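PDB 6HVG: alternansucrase from Leuconostoc mesenteroides, which belongs to glycosyl hydrolase family 70, whose members are built around a TIM-type barrel, and carries repeats of the choline-binding kind. Local coordinates for residues V749-D753 with E1047-N1051; Y789-E794 with L831-Q835; Y826-Y830 with T841-I847. All coordinates share one frame. Residue numbers count along the deposited sequence, not the author numbering.

Interaction 1: residues V749-D753 with E1047-N1051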
ATOM      1  N   VAL A 749       0.954  22.274  -3.654  1.00 51.95           N
ATOM      2  CA  VAL A 749       2.266  21.836  -3.183  1.00 50.10           C
ATOM      3  C   VAL A 749       2.112  20.601  -2.310  1.00 49.05           C
ATOM      4  O   VAL A 749       2.869  19.652  -2.439  1.00 53.32           O
ATOM      5  CB  VAL A 749       2.963  22.938  -2.382  1.00 51.09           C
ATOM      6  CG1 VAL A 749       4.326  22.471  -1.899  1.00 50.91           C
ATOM      7  CG2 VAL A 749       3.109  24.194  -3.248  1.00 53.06           C
ATOM      8  N   ARG A 750       1.125  20.617  -1.422  1.00 47.60           N
ATOM      9  CA  ARG A 750       0.824  19.461  -0.569  1.00 45.83           C
ATOM     10  C   ARG A 750      -0.668  19.282  -0.461  1.00 43.56           C
ATOM     11  O   ARG A 750      -1.430  20.178  -0.797  1.00 44.94           O
ATOM     12  CB  ARG A 750       1.422  19.623   0.850  1.00 47.78           C
ATOM     13  CG  ARG A 750       2.937  19.674   0.861  1.00 50.27           C
ATOM     14  CD  ARG A 750       3.525  19.124   2.145  1.00 50.78           C
ATOM     15  NE  ARG A 750       3.124  19.921   3.300  1.00 49.10           N
ATOM     16  CZ  ARG A 750       2.547  19.456   4.398  1.00 49.92           C
ATOM     17  NH1 ARG A 750       2.278  18.170   4.558  1.00 46.28           N
ATOM     18  NH2 ARG A 750       2.233  20.306   5.355  1.00 54.96           N
ATOM     19  N   ALA A 751      -1.080  18.114   0.018  1.00 42.76           N
ATOM     20  CA  ALA A 751      -2.487  17.818   0.207  1.00 42.67           C
ATOM     21  C   ALA A 751      -2.699  16.963   1.441  1.00 43.33           C
ATOM     22  O   ALA A 751      -1.746  16.459   2.021  1.00 43.22           O
ATOM     23  CB  ALA A 751      -3.034  17.138  -1.036  1.00 43.01           C
ATOM     24  N   HIS A 752      -3.957  16.778   1.826  1.00 46.93           N
ATOM     25  CA  HIS A 752      -4.306  15.947   2.978  1.00 50.56           C
ATOM     26  C   HIS A 752      -3.766  14.530   2.754  1.00 53.50           C
ATOM     27  O   HIS A 752      -3.464  13.817   3.707  1.00 56.45           O
ATOM     28  CB  HIS A 752      -5.833  15.922   3.199  1.00 54.10           C
ATOM     29  CG  HIS A 752      -6.586  15.050   2.222  1.00 59.22           C
ATOM     30  ND1 HIS A 752      -7.033  15.505   0.999  1.00 62.16           N
ATOM     31  CD2 HIS A 752      -6.965  13.749   2.291  1.00 61.86           C
ATOM     32  CE1 HIS A 752      -7.651  14.526   0.359  1.00 64.19           C
ATOM     33  NE2 HIS A 752      -7.625  13.448   1.121  1.00 63.34           N
ATOM     34  N   ASP A 753      -3.646  14.163   1.472  1.00 51.58           N
ATOM     35  CA  ASP A 753      -3.165  12.864   1.050  1.00 53.89           C
ATOM     36  C   ASP A 753      -1.899  12.953   0.192  1.00 53.55           C
ATOM     37  O   ASP A 753      -1.572  12.009  -0.526  1.00 57.19           O
ATOM     38  CB  ASP A 753      -4.264  12.124   0.269  1.00 55.43           C
ATOM     39  CG  ASP A 753      -4.686  12.849  -1.021  1.00 57.71           C
ATOM     40  OD1 ASP A 753      -4.226  13.986  -1.282  1.00 59.39           O
ATOM     41  OD2 ASP A 753      -5.484  12.270  -1.789  1.00 60.56           O
ATOM     42  N   GLU A1047      -7.950  23.850   0.960  1.00 48.08           N
ATOM     43  CA  GLU A1047      -8.227  22.510   1.431  1.00 47.95           C
ATOM     44  C   GLU A1047      -8.052  22.567   2.919  1.00 46.12           C
ATOM     45  O   GLU A1047      -6.917  22.566   3.412  1.00 47.37           O
ATOM     46  CB  GLU A1047      -7.222  21.582   0.814  1.00 50.48           C
ATOM     47  CG  GLU A1047      -7.473  20.127   1.133  1.00 55.96           C
ATOM     48  CD  GLU A1047      -6.298  19.269   0.715  1.00 56.87           C
ATOM     49  OE1 GLU A1047      -5.176  19.798   0.694  1.00 55.07           O
ATOM     50  OE2 GLU A1047      -6.495  18.089   0.388  1.00 61.17           O
ATOM     51  N   GLY A1048      -9.164  22.633   3.645  1.00 45.60           N
ATOM     52  CA  GLY A1048      -9.141  23.069   5.052  1.00 48.47           C
ATOM     53  C   GLY A1048      -9.341  21.979   6.104  1.00 48.02           C
ATOM     54  O   GLY A1048     -10.250  22.072   6.898  1.00 50.03           O
ATOM     55  N   PHE A1049      -8.533  20.934   6.062  1.00 47.29           N
ATOM     56  CA  PHE A1049      -8.579  19.897   7.039  1.00 45.73           C
ATOM     57  C   PHE A1049      -7.333  19.109   6.853  1.00 44.62           C
ATOM     58  O   PHE A1049      -6.669  19.201   5.837  1.00 41.28           O
ATOM     59  CB  PHE A1049      -9.800  18.996   6.840  1.00 49.13           C
ATOM     60  CG  PHE A1049      -9.728  18.136   5.623  1.00 51.44           C
ATOM     61  CD1 PHE A1049     -10.045  18.645   4.372  1.00 50.22           C
ATOM     62  CD2 PHE A1049      -9.360  16.791   5.733  1.00 49.54           C
ATOM     63  CE1 PHE A1049      -9.969  17.856   3.247  1.00 52.05           C
ATOM     64  CE2 PHE A1049      -9.320  16.003   4.624  1.00 50.96           C
ATOM     65  CZ  PHE A1049      -9.616  16.526   3.372  1.00 54.28           C
ATOM     66  N   SER A1050      -7.024  18.325   7.864  1.00 51.47           N
ATOM     67  CA  SER A1050      -5.922  17.372   7.831  1.00 51.37           C
ATOM     68  C   SER A1050      -6.449  16.047   8.346  1.00 50.89           C
ATOM     69  O   SER A1050      -7.255  16.028   9.281  1.00 49.31           O
ATOM     70  CB  SER A1050      -4.827  17.871   8.731  1.00 51.79           C
ATOM     71  OG  SER A1050      -3.990  16.822   9.158  1.00 55.23           O
ATOM     72  N   ASN A1051      -6.028  14.946   7.731  1.00 51.69           N
ATOM     73  CA  ASN A1051      -6.448  13.623   8.204  1.00 54.88           C
ATOM     74  C   ASN A1051      -5.988  13.266   9.599  1.00 55.43           C
ATOM     75  O   ASN A1051      -6.536  12.342  10.198  1.00 62.34           O
ATOM     76  CB  ASN A1051      -5.968  12.527   7.270  1.00 54.04           C
ATOM     77  CG  ASN A1051      -6.838  12.397   6.047  1.00 58.29           C
ATOM     78  OD1 ASN A1051      -8.058  12.587   6.117  1.00 57.86           O
ATOM     79  ND2 ASN A1051      -6.230  12.038   4.921  1.00 62.81           N
TER
HETATM   80  O   HOH W   1      -3.771  21.244  -1.570  1.00 50.47           O
HETATM   81  O   HOH W   2      -3.497  15.144   6.016  1.00 44.10           O

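Interaction 2: residues Y789-E794 with L831-Q835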
ATOM      1  N   TYR A 789       7.235  15.158  14.818  1.00 62.26           N
ATOM      2  CA  TYR A 789       6.965  15.693  13.486  1.00 58.81           C
ATOM      3  C   TYR A 789       7.017  17.222  13.489  1.00 57.62           C
ATOM      4  O   TYR A 789       7.632  17.824  12.603  1.00 57.92           O
ATOM      5  CB  TYR A 789       5.598  15.194  13.018  1.00 57.93           C
ATOM      6  CG  TYR A 789       5.131  15.658  11.660  1.00 57.22           C
ATOM      7  CD1 TYR A 789       5.611  15.079  10.503  1.00 58.50           C
ATOM      8  CD2 TYR A 789       4.175  16.650  11.543  1.00 58.44           C
ATOM      9  CE1 TYR A 789       5.162  15.486   9.257  1.00 60.57           C
ATOM     10  CE2 TYR A 789       3.726  17.077  10.304  1.00 59.58           C
ATOM     11  CZ  TYR A 789       4.216  16.482   9.161  1.00 60.27           C
ATOM     12  OH  TYR A 789       3.755  16.865   7.923  1.00 63.70           O
ATOM     13  N   TYR A 790       6.385  17.838  14.490  1.00 55.55           N
ATOM     14  CA  TYR A 790       6.461  19.296  14.658  1.00 57.99           C
ATOM     15  C   TYR A 790       7.911  19.754  14.911  1.00 60.53           C
ATOM     16  O   TYR A 790       8.364  20.715  14.326  1.00 60.21           O
ATOM     17  CB  TYR A 790       5.575  19.796  15.810  1.00 56.35           C
ATOM     18  CG  TYR A 790       4.089  19.471  15.746  1.00 55.69           C
ATOM     19  CD1 TYR A 790       3.410  19.317  14.534  1.00 54.48           C
ATOM     20  CD2 TYR A 790       3.354  19.343  16.921  1.00 58.73           C
ATOM     21  CE1 TYR A 790       2.053  19.025  14.500  1.00 53.09           C
ATOM     22  CE2 TYR A 790       1.995  19.050  16.904  1.00 59.53           C
ATOM     23  CZ  TYR A 790       1.349  18.894  15.697  1.00 57.26           C
ATOM     24  OH  TYR A 790       0.007  18.622  15.732  1.00 53.72           O
ATOM     25  N   LYS A 791       8.625  19.064  15.796  1.00 66.98           N
ATOM     26  CA  LYS A 791      10.021  19.406  16.134  1.00 72.91           C
ATOM     27  C   LYS A 791      10.913  19.386  14.896  1.00 66.98           C
ATOM     28  O   LYS A 791      11.770  20.241  14.718  1.00 65.96           O
ATOM     29  CB  LYS A 791      10.558  18.427  17.195  1.00 78.99           C
ATOM     30  CG  LYS A 791      12.042  18.528  17.533  1.00 85.11           C
ATOM     31  CD  LYS A 791      12.327  19.589  18.576  1.00 93.78           C
ATOM     32  CE  LYS A 791      13.844  19.747  18.753  1.00 95.17           C
ATOM     33  NZ  LYS A 791      14.560  20.400  17.607  1.00 93.84           N
ATOM     34  N   ASP A 792      10.699  18.392  14.051  1.00 64.93           N
ATOM     35  CA  ASP A 792      11.427  18.244  12.788  1.00 62.71           C
ATOM     36  C   ASP A 792      11.071  19.329  11.787  1.00 61.18           C
ATOM     37  O   ASP A 792      11.933  19.873  11.115  1.00 60.03           O
ATOM     38  CB  ASP A 792      11.110  16.871  12.195  1.00 62.50           C
ATOM     39  CG  ASP A 792      11.637  16.703  10.787  1.00 64.39           C
ATOM     40  OD1 ASP A 792      10.819  16.678   9.824  1.00 66.35           O
ATOM     41  OD2 ASP A 792      12.875  16.573  10.662  1.00 65.15           O
ATOM     42  N   GLN A 793       9.783  19.643  11.694  1.00 63.20           N
ATOM     43  CA  GLN A 793       9.276  20.667  10.782  1.00 61.55           C
ATOM     44  C   GLN A 793       9.866  22.057  11.087  1.00 63.01           C
ATOM     45  O   GLN A 793      10.265  22.778  10.173  1.00 61.96           O
ATOM     46  CB  GLN A 793       7.758  20.745  10.911  1.00 60.57           C
ATOM     47  CG  GLN A 793       7.072  21.795  10.047  1.00 58.99           C
ATOM     48  CD  GLN A 793       5.559  21.739  10.177  1.00 58.60           C
ATOM     49  OE1 GLN A 793       4.919  22.739  10.450  1.00 57.96           O
ATOM     50  NE2 GLN A 793       4.988  20.559   9.997  1.00 60.20           N
ATOM     51  N   GLU A 794       9.925  22.408  12.370  1.00 62.81           N
ATOM     52  CA  GLU A 794      10.375  23.717  12.820  1.00 66.15           C
ATOM     53  C   GLU A 794      11.849  23.767  13.171  1.00 68.65           C
ATOM     54  O   GLU A 794      12.304  24.717  13.807  1.00 71.73           O
ATOM     55  CB  GLU A 794       9.553  24.145  14.037  1.00 67.84           C
ATOM     56  CG  GLU A 794       8.064  24.160  13.746  1.00 71.69           C
ATOM     57  CD  GLU A 794       7.224  24.816  14.816  1.00 73.27           C
ATOM     58  OE1 GLU A 794       7.787  25.367  15.793  1.00 74.26           O
ATOM     59  OE2 GLU A 794       5.985  24.764  14.649  1.00 69.58           O
ATOM     60  N   LEU A 831      -0.915  23.496  12.188  1.00 55.20           N
ATOM     61  CA  LEU A 831      -0.292  22.207  12.448  1.00 53.61           C
ATOM     62  C   LEU A 831      -1.274  21.068  12.210  1.00 52.90           C
ATOM     63  O   LEU A 831      -2.450  21.155  12.599  1.00 54.35           O
ATOM     64  CB  LEU A 831       0.232  22.149  13.876  1.00 56.14           C
ATOM     65  CG  LEU A 831       1.403  23.083  14.200  1.00 55.91           C
ATOM     66  CD1 LEU A 831       1.755  22.959  15.675  1.00 55.93           C
ATOM     67  CD2 LEU A 831       2.628  22.817  13.323  1.00 54.71           C
ATOM     68  N   GLU A 832      -0.775  19.995  11.597  1.00 50.58           N
ATOM     69  CA  GLU A 832      -1.623  18.901  11.092  1.00 48.72           C
ATOM     70  C   GLU A 832      -2.289  18.029  12.135  1.00 49.45           C
ATOM     71  O   GLU A 832      -3.252  17.343  11.810  1.00 50.92           O
ATOM     72  CB  GLU A 832      -0.833  18.011  10.143  1.00 48.30           C
ATOM     73  CG  GLU A 832      -0.818  18.552   8.725  1.00 49.10           C
ATOM     74  CD  GLU A 832       0.372  18.082   7.929  1.00 49.48           C
ATOM     75  OE1 GLU A 832       1.510  18.365   8.319  1.00 49.01           O
ATOM     76  OE2 GLU A 832       0.171  17.429   6.904  1.00 51.89           O
ATOM     77  N   GLY A 833      -1.794  18.055  13.373  1.00 51.52           N
ATOM     78  CA  GLY A 833      -2.383  17.292  14.467  1.00 51.75           C
ATOM     79  C   GLY A 833      -3.065  18.161  15.512  1.00 53.48           C
ATOM     80  O   GLY A 833      -3.108  19.381  15.404  1.00 51.38           O
ATOM     81  N   GLY A 834      -3.598  17.509  16.539  1.00 56.16           N
ATOM     82  CA  GLY A 834      -4.251  18.198  17.617  1.00 56.28           C
ATOM     83  C   GLY A 834      -5.524  18.830  17.116  1.00 56.98           C
ATOM     84  O   GLY A 834      -6.189  18.306  16.230  1.00 53.42           O
ATOM     85  N   GLN A 835      -5.839  19.984  17.678  1.00 60.84           N
ATOM     86  CA  GLN A 835      -7.123  20.635  17.490  1.00 58.73           C
ATOM     87  C   GLN A 835      -7.132  21.513  16.243  1.00 56.05           C
ATOM     88  O   GLN A 835      -6.088  21.968  15.791  1.00 57.28           O
ATOM     89  CB  GLN A 835      -7.423  21.464  18.734  1.00 61.33           C
ATOM     90  CG  GLN A 835      -7.638  20.601  19.956  1.00 63.57           C
ATOM     91  CD  GLN A 835      -8.948  19.850  19.906  1.00 63.60           C
ATOM     92  OE1 GLN A 835      -8.999  18.663  20.179  1.00 63.86           O
ATOM     93  NE2 GLN A 835     -10.020  20.552  19.569  1.00 65.70           N
TER
HETATM   94  O   HOH W   3       1.587  20.477  10.038  1.00 50.00           O

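Interaction 3: residues Y826-Y830 with T841-I847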
ATOM      1  N   TYR A 826      -4.373  23.282   4.439  1.00 47.05           N
ATOM      2  CA  TYR A 826      -4.499  23.571   5.871  1.00 49.06           C
ATOM      3  C   TYR A 826      -3.229  23.312   6.651  1.00 49.06           C
ATOM      4  O   TYR A 826      -2.835  24.120   7.473  1.00 50.65           O
ATOM      5  CB  TYR A 826      -5.629  22.701   6.456  1.00 48.49           C
ATOM      6  CG  TYR A 826      -5.664  22.641   7.964  1.00 47.19           C
ATOM      7  CD1 TYR A 826      -6.356  23.597   8.713  1.00 46.45           C
ATOM      8  CD2 TYR A 826      -5.011  21.646   8.639  1.00 47.08           C
ATOM      9  CE1 TYR A 826      -6.423  23.513  10.092  1.00 47.20           C
ATOM     10  CE2 TYR A 826      -5.062  21.560  10.014  1.00 48.57           C
ATOM     11  CZ  TYR A 826      -5.770  22.498  10.736  1.00 49.07           C
ATOM     12  OH  TYR A 826      -5.798  22.393  12.104  1.00 51.48           O
ATOM     13  N   GLY A 827      -2.603  22.171   6.392  1.00 49.54           N
ATOM     14  CA  GLY A 827      -1.428  21.717   7.137  1.00 51.65           C
ATOM     15  C   GLY A 827      -0.127  22.432   6.864  1.00 51.64           C
ATOM     16  O   GLY A 827       0.850  22.195   7.555  1.00 56.19           O
ATOM     17  N   ASP A 828      -0.110  23.277   5.844  1.00 51.48           N
ATOM     18  CA  ASP A 828       0.976  24.222   5.630  1.00 51.55           C
ATOM     19  C   ASP A 828       0.699  25.549   6.331  1.00 51.26           C
ATOM     20  O   ASP A 828       1.601  26.373   6.465  1.00 51.81           O
ATOM     21  CB  ASP A 828       1.175  24.478   4.129  1.00 53.44           C
ATOM     22  CG  ASP A 828       1.642  23.239   3.384  1.00 57.98           C
ATOM     23  OD1 ASP A 828       2.368  22.435   4.016  1.00 56.81           O
ATOM     24  OD2 ASP A 828       1.268  23.080   2.187  1.00 57.89           O
ATOM     25  N   MET A 829      -0.548  25.759   6.755  1.00 50.56           N
ATOM     26  CA  MET A 829      -0.965  26.980   7.444  1.00 54.00           C
ATOM     27  C   MET A 829      -1.094  26.772   8.957  1.00 55.15           C
ATOM     28  O   MET A 829      -0.721  27.645   9.741  1.00 57.33           O
ATOM     29  CB  MET A 829      -2.301  27.463   6.885  1.00 56.30           C
ATOM     30  CG  MET A 829      -2.261  27.841   5.412  1.00 56.88           C
ATOM     31  SD  MET A 829      -1.306  29.341   5.138  1.00 62.54           S
ATOM     32  CE  MET A 829      -2.496  30.568   5.678  1.00 61.71           C
ATOM     33  N   TYR A 830      -1.639  25.628   9.357  1.00 53.96           N
ATOM     34  CA  TYR A 830      -1.780  25.263  10.754  1.00 54.21           C
ATOM     35  C   TYR A 830      -1.183  23.881  10.941  1.00 56.45           C
ATOM     36  O   TYR A 830      -0.932  23.171   9.963  1.00 61.76           O
ATOM     37  CB  TYR A 830      -3.250  25.330  11.169  1.00 54.72           C
ATOM     38  CG  TYR A 830      -3.788  26.729  11.007  1.00 59.84           C
ATOM     39  CD1 TYR A 830      -4.363  27.138   9.803  1.00 62.13           C
ATOM     40  CD2 TYR A 830      -3.663  27.679  12.032  1.00 62.79           C
ATOM     41  CE1 TYR A 830      -4.830  28.433   9.637  1.00 67.48           C
ATOM     42  CE2 TYR A 830      -4.116  28.986  11.869  1.00 64.96           C
ATOM     43  CZ  TYR A 830      -4.701  29.355  10.674  1.00 67.31           C
ATOM     44  OH  TYR A 830      -5.160  30.630  10.491  1.00 67.57           O
ATOM     45  N   THR A 841       1.513  27.447  11.714  1.00 50.55           N
ATOM     46  CA  THR A 841       2.826  26.929  11.373  1.00 49.17           C
ATOM     47  C   THR A 841       3.777  28.086  11.204  1.00 49.45           C
ATOM     48  O   THR A 841       3.361  29.246  11.135  1.00 50.95           O
ATOM     49  CB  THR A 841       2.825  26.177  10.020  1.00 49.95           C
ATOM     50  OG1 THR A 841       2.540  27.092   8.957  1.00 48.31           O
ATOM     51  CG2 THR A 841       1.818  25.059   9.995  1.00 48.62           C
ATOM     52  N   ILE A 842       5.062  27.774  11.097  1.00 50.21           N
ATOM     53  CA  ILE A 842       6.055  28.819  10.879  1.00 52.69           C
ATOM     54  C   ILE A 842       5.929  29.463   9.486  1.00 53.63           C
ATOM     55  O   ILE A 842       6.342  30.606   9.260  1.00 54.81           O
ATOM     56  CB  ILE A 842       7.501  28.333  11.136  1.00 53.62           C
ATOM     57  CG1 ILE A 842       7.916  27.223  10.170  1.00 53.45           C
ATOM     58  CG2 ILE A 842       7.658  27.862  12.577  1.00 53.18           C
ATOM     59  CD1 ILE A 842       9.424  26.978  10.166  1.00 53.75           C
ATOM     60  N   TYR A 843       5.337  28.729   8.557  1.00 53.58           N
ATOM     61  CA  TYR A 843       5.163  29.223   7.203  1.00 55.02           C
ATOM     62  C   TYR A 843       3.988  30.207   7.071  1.00 53.02           C
ATOM     63  O   TYR A 843       3.945  30.989   6.117  1.00 52.96           O
ATOM     64  CB  TYR A 843       4.989  28.052   6.237  1.00 58.15           C
ATOM     65  CG  TYR A 843       5.986  26.911   6.418  1.00 60.26           C
ATOM     66  CD1 TYR A 843       7.353  27.105   6.244  1.00 59.11           C
ATOM     67  CD2 TYR A 843       5.550  25.629   6.740  1.00 60.81           C
ATOM     68  CE1 TYR A 843       8.248  26.050   6.386  1.00 59.38           C
ATOM     69  CE2 TYR A 843       6.442  24.585   6.886  1.00 59.99           C
ATOM     70  CZ  TYR A 843       7.786  24.808   6.703  1.00 58.88           C
ATOM     71  OH  TYR A 843       8.648  23.762   6.837  1.00 67.98           O
ATOM     72  N   ASN A 844       3.056  30.178   8.021  1.00 49.84           N
ATOM     73  CA  ASN A 844       1.831  30.971   7.941  1.00 49.73           C
ATOM     74  C   ASN A 844       1.991  32.451   7.522  1.00 52.89           C
ATOM     75  O   ASN A 844       1.277  32.927   6.632  1.00 52.59           O
ATOM     76  CB  ASN A 844       1.050  30.883   9.253  1.00 48.46           C
ATOM     77  CG  ASN A 844      -0.339  31.478   9.138  1.00 47.71           C
ATOM     78  OD1 ASN A 844      -0.497  32.686   8.927  1.00 46.75           O
ATOM     79  ND2 ASN A 844      -1.364  30.636   9.302  1.00 48.65           N
ATOM     80  N   PRO A 845       2.918  33.187   8.150  1.00 57.40           N
ATOM     81  CA  PRO A 845       3.032  34.601   7.801  1.00 58.27           C
ATOM     82  C   PRO A 845       3.440  34.824   6.351  1.00 56.61           C
ATOM     83  O   PRO A 845       2.864  35.676   5.680  1.00 58.97           O
ATOM     84  CB  PRO A 845       4.104  35.118   8.772  1.00 57.95           C
ATOM     85  CG  PRO A 845       4.089  34.139   9.891  1.00 57.83           C
ATOM     86  CD  PRO A 845       3.865  32.823   9.215  1.00 58.88           C
ATOM     87  N   VAL A 846       4.409  34.057   5.869  1.00 57.99           N
ATOM     88  CA  VAL A 846       4.905  34.215   4.485  1.00 58.96           C
ATOM     89  C   VAL A 846       3.820  33.856   3.477  1.00 58.31           C
ATOM     90  O   VAL A 846       3.576  34.580   2.526  1.00 61.80           O
ATOM     91  CB  VAL A 846       6.146  33.339   4.188  1.00 58.71           C
ATOM     92  CG1 VAL A 846       6.752  33.708   2.840  1.00 58.30           C
ATOM     93  CG2 VAL A 846       7.184  33.503   5.286  1.00 63.88           C
ATOM     94  N   ILE A 847       3.139  32.749   3.710  1.00 57.18           N
ATOM     95  CA  ILE A 847       2.089  32.303   2.816  1.00 55.37           C
ATOM     96  C   ILE A 847       0.888  33.264   2.893  1.00 54.41           C
ATOM     97  O   ILE A 847       0.253  33.532   1.885  1.00 56.17           O
ATOM     98  CB  ILE A 847       1.654  30.860   3.145  1.00 57.98           C
ATOM     99  CG1 ILE A 847       2.844  29.881   3.085  1.00 57.99           C
ATOM    100  CG2 ILE A 847       0.576  30.402   2.183  1.00 58.26           C
ATOM    101  CD1 ILE A 847       2.523  28.501   3.620  1.00 59.31           C
TER

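Interaction 1: residues V749-D753 with E1047-N1051
A buried carboxylate must be paid for in hydrogen bonds, and Glu-1047 meets that cost by binding both backbone and side chain of one residue. Its OE2 accepts from His-752 N at 3.2 Å and from His-752 ND1 at 2.7 Å, both nearly linear, so a single oxygen holds both the imidazole and the backbone amide of His-752. The other oxygen, Glu-1047 OE1, accepts a hydrogen bond from water 1 at 3.0 Å; the same water donates to Arg-750 O at 2.7 Å. Water 2 closes a second gap, donating to His-752 O at 2.7 Å and accepting from Asn-1051 N at 3.1 Å. The Arg-750 guanidinium is engaged elsewhere, in salt bridges to Asp-828 and Glu-832. Phe-1049 CZ lies over one face of the imidazole, 3.6 Å from His-752 CG, the two rings being oblique, with planes at 35°, while Asn-1051 ND2 approaches the ring edge, 3.2 Å from His-752 CD2. The ring of Tyr-1110 also meets the histidine, nearly parallel to it. Here the loops leaving strands 745-747 and 1045-1047, which flank strand 821-825 in the parallel sheet, come together, an arrangement characteristic of the C-terminal end of a TIM-type β/α barrel.

Interaction 2: residues Y789-E794 with L831-Q835
Tyr-790 turns one face of its ring to Leu-831, whose CD1 stands 3.9 Å from the centroid of the Tyr-790 ring and only 2° off its normal, a well-centred CH-pi contact. The leucine also uses its stem, with CB 3.7 Å from Tyr-790 CE1, and its second methyl, CD2, lies 3.7 Å from Gln-793 OE1 and 4.1 Å from Glu-794 OE2. At the far end of the ring the phenol reaches the loop beyond Leu-831: Gly-833 N donates a weak hydrogen bond to Tyr-790 OH at 3.0 Å, and Gly-833 CA is just as near that oxygen. A β-carbon here would clash with the hydroxyl, so the fit depends on glycine. The polar contacts gather on Glu-832. Tyr-789 OH donates to Glu-832 OE1 at 2.7 Å, and water 3 donates to the same OE1 at 2.7 Å while accepting from Glu-832 N at 2.9 Å; its link to Gln-793 NE2, at 3.4 Å, is weak, that amide being bonded to Asn-803. Glu-832 OE2 is bonded to Arg-750 and Tyr-825. The end of helix 779-793 is thus joined to the loop after helix 826-829 by two adjacent tyrosines of different character: one supplies mainly an apolar surface, the other a hydroxyl hydrogen bond which, with water 3, Arg-750 and Tyr-825, leaves both oxygens of the buried Glu-832 carboxylate partnered.

Interaction 3: residues Y826-Y830 with T841-I847
Three hydrogen bonds cross this contact, and they answer a familiar need: carbonyls at the end of a short helix, here the weakly bonded 826-829, lack partners within it. Met-829 O accepts twice, from Thr-841 N at 3.0 Å and from Asn-844 ND2 at 3.1 Å, the latter almost straight. Asp-828 O accepts from Thr-841 OG1 at 2.8 Å. The threonine hydroxyl is used in both senses, since OG1 also takes weak capping bonds from Tyr-843 N and Asn-844 N, each 3.3 Å away, at the entrance to helix 844-857. One side chain therefore serves the end of one helix and the start of the next. The apolar contact is Met-829 SD with Ile-847 CG2, at 3.7 Å; Ile-847 CD1 makes van der Waals contact with Asp-828 O, also at 3.7 Å. An amide-aromatic approach completes the set, with Asn-844 ND2 over one face of the Tyr-830 ring, 3.8 Å from its CZ. The Asp-828 carboxylate is bonded to Arg-750 and Tyr-811. The junction follows strand 821-825 of the barrel sheet: helix 807-814 packs against Tyr-843 and Ile-847, Gln-793 of helix 779-793 touches Thr-841 and Tyr-843, and Tyr-1046 of strand 1045-1047 meets Tyr-826 and Tyr-830.

Three contacts whose centres lie 11 to 14 Å apart form a continuous network, and Arg-750 of interaction 1 is its hub: NH2 makes a salt bridge to Asp-828 OD1 of interaction 3 at 2.5 Å, and NH1 another to Glu-832 OE2 of interaction 2 at 3.2 Å. Two probable hydrogen bonds add to this, one between backbones (Glu-1047 O to Tyr-826 N, 2.8 Å) and one from side chain to backbone (Ser-1050 OG to Glu-832 O, 2.8 Å). Interactions 2 and 3 meet in packing, as at Glu-832 CG and Gly-827 CA, 3.6 Å apart. The calcium ligands belong to none of these segments. The example illustrates how one buried arginine, paired with two acids, can tie the loop after one barrel strand to the segment after its neighbour.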